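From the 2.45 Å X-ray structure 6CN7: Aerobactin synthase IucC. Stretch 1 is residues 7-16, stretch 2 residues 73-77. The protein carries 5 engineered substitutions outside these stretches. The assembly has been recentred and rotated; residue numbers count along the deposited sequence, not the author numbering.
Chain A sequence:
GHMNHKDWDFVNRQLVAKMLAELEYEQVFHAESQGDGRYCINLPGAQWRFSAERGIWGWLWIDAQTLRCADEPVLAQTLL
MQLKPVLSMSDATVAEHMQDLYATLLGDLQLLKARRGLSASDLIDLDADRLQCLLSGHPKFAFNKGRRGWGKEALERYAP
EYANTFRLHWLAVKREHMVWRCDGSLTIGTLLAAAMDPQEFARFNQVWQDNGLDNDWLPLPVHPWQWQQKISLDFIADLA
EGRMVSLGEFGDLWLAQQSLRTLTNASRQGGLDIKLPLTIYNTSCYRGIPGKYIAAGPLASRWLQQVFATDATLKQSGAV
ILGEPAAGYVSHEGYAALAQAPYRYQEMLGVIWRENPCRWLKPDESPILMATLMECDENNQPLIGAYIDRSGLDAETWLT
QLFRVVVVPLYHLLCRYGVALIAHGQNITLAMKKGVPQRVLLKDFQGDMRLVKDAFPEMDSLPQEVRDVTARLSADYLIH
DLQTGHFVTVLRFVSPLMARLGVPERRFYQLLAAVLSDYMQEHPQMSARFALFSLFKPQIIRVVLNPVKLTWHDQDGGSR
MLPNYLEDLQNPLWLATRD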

ATOM      1  N   ASP A   7     -15.125  23.485 -12.936  1.00 60.10           N
ATOM      2  CA  ASP A   7     -13.701  23.188 -12.819  1.00 57.97           C
ATOM      3  C   ASP A   7     -13.338  21.903 -13.553  1.00 56.53           C
ATOM      4  O   ASP A   7     -12.256  21.801 -14.143  1.00 51.00           O
ATOM      5  CB  ASP A   7     -13.309  23.082 -11.347  1.00 58.48           C
ATOM      6  CG  ASP A   7     -13.424  24.406 -10.616  1.00 63.25           C
ATOM      7  OD1 ASP A   7     -13.443  25.460 -11.287  1.00 65.91           O
ATOM      8  OD2 ASP A   7     -13.490  24.392  -9.369  1.00 64.75           O
ATOM      9  N   TRP A   8     -14.228  20.910 -13.523  1.00 56.86           N
ATOM     10  CA  TRP A   8     -13.950  19.645 -14.193  1.00 50.01           C
ATOM     11  C   TRP A   8     -13.787  19.840 -15.695  1.00 50.74           C
ATOM     12  O   TRP A   8     -12.952  19.183 -16.325  1.00 51.93           O
ATOM     13  CB  TRP A   8     -15.068  18.646 -13.891  1.00 49.14           C
ATOM     14  CG  TRP A   8     -14.887  17.313 -14.539  1.00 45.26           C
ATOM     15  CD1 TRP A   8     -15.649  16.778 -15.534  1.00 44.46           C
ATOM     16  CD2 TRP A   8     -13.879  16.340 -14.239  1.00 44.75           C
ATOM     17  NE1 TRP A   8     -15.180  15.532 -15.873  1.00 46.35           N
ATOM     18  CE2 TRP A   8     -14.093  15.240 -15.091  1.00 46.38           C
ATOM     19  CE3 TRP A   8     -12.814  16.293 -13.331  1.00 46.60           C
ATOM     20  CZ2 TRP A   8     -13.281  14.110 -15.069  1.00 48.88           C
ATOM     21  CZ3 TRP A   8     -12.013  15.167 -13.308  1.00 48.19           C
ATOM     22  CH2 TRP A   8     -12.252  14.091 -14.170  1.00 51.74           C
ATOM     23  N   ASP A   9     -14.572  20.743 -16.287  1.00 54.88           N
ATOM     24  CA  ASP A   9     -14.449  20.991 -17.719  1.00 55.76           C
ATOM     25  C   ASP A   9     -13.194  21.790 -18.034  1.00 53.18           C
ATOM     26  O   ASP A   9     -12.520  21.526 -19.036  1.00 53.26           O
ATOM     27  CB  ASP A   9     -15.685  21.723 -18.236  1.00 58.52           C
ATOM     28  CG  ASP A   9     -15.561  22.106 -19.697  1.00 65.50           C
ATOM     29  OD1 ASP A   9     -15.585  21.196 -20.553  1.00 69.66           O
ATOM     30  OD2 ASP A   9     -15.434  23.313 -19.988  1.00 67.72           O
ATOM     31  N   PHE A  10     -12.865  22.774 -17.193  1.00 47.32           N
ATOM     32  CA  PHE A  10     -11.664  23.568 -17.427  1.00 46.91           C
ATOM     33  C   PHE A  10     -10.413  22.702 -17.361  1.00 46.70           C
ATOM     34  O   PHE A  10      -9.511  22.835 -18.195  1.00 46.86           O
ATOM     35  CB  PHE A  10     -11.579  24.705 -16.409  1.00 46.13           C
ATOM     36  CG  PHE A  10     -10.346  25.552 -16.547  1.00 45.81           C
ATOM     37  CD1 PHE A  10     -10.299  26.591 -17.462  1.00 47.04           C
ATOM     38  CD2 PHE A  10      -9.232  25.312 -15.757  1.00 48.07           C
ATOM     39  CE1 PHE A  10      -9.166  27.371 -17.591  1.00 47.00           C
ATOM     40  CE2 PHE A  10      -8.096  26.091 -15.880  1.00 47.88           C
ATOM     41  CZ  PHE A  10      -8.063  27.122 -16.799  1.00 48.08           C
ATOM     42  N   VAL A  11     -10.343  21.801 -16.381  1.00 46.79           N
ATOM     43  CA  VAL A  11      -9.144  20.986 -16.215  1.00 48.81           C
ATOM     44  C   VAL A  11      -9.022  19.976 -17.350  1.00 48.70           C
ATOM     45  O   VAL A  11      -7.913  19.666 -17.803  1.00 43.71           O
ATOM     46  CB  VAL A  11      -9.157  20.303 -14.835  1.00 51.81           C
ATOM     47  CG1 VAL A  11      -7.965  19.378 -14.684  1.00 60.97           C
ATOM     48  CG2 VAL A  11      -9.129  21.351 -13.736  1.00 52.54           C
ATOM     49  N   ASN A  12     -10.151  19.443 -17.824  1.00 50.92           N
ATOM     50  CA  ASN A  12     -10.104  18.506 -18.942  1.00 45.57           C
ATOM     51  C   ASN A  12      -9.707  19.210 -20.233  1.00 42.75           C
ATOM     52  O   ASN A  12      -8.942  18.660 -21.034  1.00 43.25           O
ATOM     53  CB  ASN A  12     -11.453  17.807 -19.105  1.00 49.42           C
ATOM     54  CG  ASN A  12     -11.522  16.492 -18.354  1.00 50.48           C
ATOM     55  OD1 ASN A  12     -11.055  15.460 -18.838  1.00 50.60           O
ATOM     56  ND2 ASN A  12     -12.110  16.522 -17.164  1.00 48.42           N
ATOM     57  N   ARG A  13     -10.215  20.424 -20.455  1.00 42.91           N
ATOM     58  CA  ARG A  13      -9.853  21.168 -21.659  1.00 45.66           C
ATOM     59  C   ARG A  13      -8.370  21.516 -21.663  1.00 46.76           C
ATOM     60  O   ARG A  13      -7.686  21.349 -22.679  1.00 48.53           O
ATOM     61  CB  ARG A  13     -10.702  22.433 -21.772  1.00 48.48           C
ATOM     62  CG  ARG A  13     -12.132  22.160 -22.187  1.00 53.58           C
ATOM     63  CD  ARG A  13     -12.918  23.436 -22.442  1.00 55.23           C
ATOM     64  NE  ARG A  13     -14.286  23.123 -22.849  1.00 55.72           N
ATOM     65  CZ  ARG A  13     -14.686  22.975 -24.108  1.00 58.53           C
ATOM     66  NH1 ARG A  13     -13.832  23.122 -25.114  1.00 60.48           N
ATOM     67  NH2 ARG A  13     -15.953  22.681 -24.366  1.00 60.83           N
ATOM     68  N   GLN A  14      -7.852  21.999 -20.531  1.00 46.17           N
ATOM     69  CA  GLN A  14      -6.435  22.333 -20.459  1.00 47.09           C
ATOM     70  C   GLN A  14      -5.571  21.112 -20.753  1.00 43.47           C
ATOM     71  O   GLN A  14      -4.560  21.212 -21.458  1.00 44.70           O
ATOM     72  CB  GLN A  14      -6.096  22.910 -19.084  1.00 49.01           C
ATOM     73  CG  GLN A  14      -6.835  24.200 -18.738  1.00 58.35           C
ATOM     74  CD  GLN A  14      -6.334  25.402 -19.512  1.00 64.26           C
ATOM     75  OE1 GLN A  14      -7.050  25.958 -20.343  1.00 66.16           O
ATOM     76  NE2 GLN A  14      -5.105  25.819 -19.235  1.00 67.16           N
ATOM     77  N   LEU A  15      -5.953  19.947 -20.227  1.00 39.56           N
ATOM     78  CA  LEU A  15      -5.137  18.756 -20.429  1.00 41.70           C
ATOM     79  C   LEU A  15      -5.215  18.268 -21.871  1.00 44.69           C
ATOM     80  O   LEU A  15      -4.195  17.888 -22.458  1.00 41.84           O
ATOM     81  CB  LEU A  15      -5.563  17.650 -19.458  1.00 44.71           C
ATOM     82  CG  LEU A  15      -4.765  16.345 -19.558  1.00 49.16           C
ATOM     83  CD1 LEU A  15      -3.271  16.600 -19.419  1.00 47.70           C
ATOM     84  CD2 LEU A  15      -5.227  15.346 -18.506  1.00 48.38           C
ATOM     85  N   VAL A  16      -6.414  18.266 -22.461  1.00 43.06           N
ATOM     86  CA  VAL A  16      -6.548  17.881 -23.865  1.00 43.80           C
ATOM     87  C   VAL A  16      -5.682  18.779 -24.740  1.00 43.77           C
ATOM     88  O   VAL A  16      -4.966  18.306 -25.630  1.00 45.87           O
ATOM     89  CB  VAL A  16      -8.027  17.926 -24.296  1.00 44.51           C
ATOM     90  CG1 VAL A  16      -8.161  17.811 -25.817  1.00 45.42           C
ATOM     91  CG2 VAL A  16      -8.807  16.809 -23.618  1.00 45.05           C
ATOM     92  N   PRO A  73     -18.337  15.321 -25.380  1.00 79.00           N
ATOM     93  CA  PRO A  73     -17.776  16.207 -24.355  1.00 74.01           C
ATOM     94  C   PRO A  73     -16.259  16.112 -24.343  1.00 68.81           C
ATOM     95  O   PRO A  73     -15.683  15.030 -24.484  1.00 68.14           O
ATOM     96  CB  PRO A  73     -18.393  15.691 -23.050  1.00 73.82           C
ATOM     97  CG  PRO A  73     -18.749  14.276 -23.332  1.00 77.34           C
ATOM     98  CD  PRO A  73     -19.103  14.211 -24.789  1.00 79.24           C
ATOM     99  N   VAL A  74     -15.613  17.263 -24.181  1.00 63.51           N
ATOM    100  CA  VAL A  74     -14.158  17.353 -24.250  1.00 59.47           C
ATOM    101  C   VAL A  74     -13.587  16.785 -22.955  1.00 58.56           C
ATOM    102  O   VAL A  74     -13.639  17.428 -21.904  1.00 59.79           O
ATOM    103  CB  VAL A  74     -13.701  18.798 -24.480  1.00 55.99           C
ATOM    104  CG1 VAL A  74     -12.181  18.879 -24.557  1.00 54.65           C
ATOM    105  CG2 VAL A  74     -14.329  19.345 -25.754  1.00 54.17           C
ATOM    106  N   LEU A  75     -13.036  15.573 -23.031  1.00 56.19           N
ATOM    107  CA  LEU A  75     -12.473  14.896 -21.872  1.00 55.36           C
ATOM    108  C   LEU A  75     -11.134  14.280 -22.245  1.00 53.30           C
ATOM    109  O   LEU A  75     -10.974  13.732 -23.341  1.00 51.20           O
ATOM    110  CB  LEU A  75     -13.421  13.810 -21.353  1.00 59.28           C
ATOM    111  CG  LEU A  75     -14.808  14.296 -20.929  1.00 62.19           C
ATOM    112  CD1 LEU A  75     -15.729  13.115 -20.658  1.00 62.14           C
ATOM    113  CD2 LEU A  75     -14.713  15.200 -19.707  1.00 56.67           C
ATOM    114  N   ALA A  76     -10.170  14.374 -21.324  1.00 50.01           N
ATOM    115  CA  ALA A  76      -8.870  13.754 -21.550  1.00 51.00           C
ATOM    116  C   ALA A  76      -9.004  12.245 -21.697  1.00 51.25           C
ATOM    117  O   ALA A  76      -8.321  11.629 -22.524  1.00 50.83           O
ATOM    118  CB  ALA A  76      -7.919  14.095 -20.404  1.00 53.45           C
ATOM    119  N   GLN A  77      -9.883  11.633 -20.901  1.00 54.44           N
ATOM    120  CA  GLN A  77     -10.110  10.197 -21.012  1.00 56.50           C
ATOM    121  C   GLN A  77     -10.503   9.811 -22.433  1.00 54.47           C
ATOM    122  O   GLN A  77     -10.014   8.810 -22.971  1.00 51.29           O
ATOM    123  CB  GLN A  77     -11.187   9.772 -20.014  1.00 61.02           C
ATOM    124  CG  GLN A  77     -11.482   8.287 -20.012  1.00 68.19           C
ATOM    125  CD  GLN A  77     -12.874   7.965 -20.503  1.00 69.94           C
ATOM    126  OE1 GLN A  77     -13.350   8.542 -21.477  1.00 69.60           O
ATOM    127  NE2 GLN A  77     -13.541   7.036 -19.825  1.00 76.25           N
TER

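Residues 7-16 lie within a continuous helix, its backbone hydrogen bonds running from Val11 N to Asp7 O through Val16 N to Asn12 O. Against it comes a short extended segment that turns into a helix of its own: Pro73, Val74 and Leu75 are loop, Leu75 holds the N-cap position, and Ala76 and Gln77 begin the new helix. The approach is close, with the CA atoms of Asn12 and Leu75 5.2 Å apart and those of Val16 and Ala76 5.3 Å apart. The stretches bury 396 Å² between them, both sides summed, and Asn12, Leu15, Val16, Val74 and Ala76 are buried.

The one hydrogen bond across the contact is made by Asn12. Its OD1 accepts from the backbone N of Ala76 at 2.9 Å, nearly straight at 164°. An amide at the start of a helix has no carbonyl of a preceding turn to bond to, so a side-chain oxygen from a neighbouring helix answers its need. The other end of the amide is used as well: Asn12 ND2 donates to Trp8 O at 2.9 Å, one turn back. Asparagine suits this buried place because it offers an acceptor and a donor on one short stem. Its chi1 of -93° lies between the usual wells, the conformation in which both bonds are made.

Apolar contacts lie beside this polar link. Val74, the residue most covered by the opposing stretch, points toward the helix and sets its CG1 4.1 Å from Val16 CG2. Val16 CG2 also reaches the backbone of the turn, 3.7 Å from Leu75 C and 3.6 Å from Ala76 N. Beside it, Leu15 CD2 packs on Ala76 CB at 3.5 Å; here a single methyl pointing toward the helix is enough to make the contact.

Leu75 works differently. Its CA-to-CB bond points away overall, though CB still touches the helix, and the m, t rotamer carries CD2 to it, 3.7 Å from Asn12 CG and 3.9 Å from Trp8 NE1. The methyl meets the indole obliquely, and this carbon neighbour covers part of the polar amide.

Arginine closes another part of the contact. Arg13 NE forms a salt bridge with Asp9 OD2 at 3.1 Å, one turn earlier on the same helix, and Val74 CG2 lies over one face of the guanidinium, 3.9 Å from Arg13 NH1. The flat group can thus pair with charge through its edge while its face accepts a methyl. The rule to take away is economical: one well-aimed amide fixes the helix start, and methyl groups pack beside it.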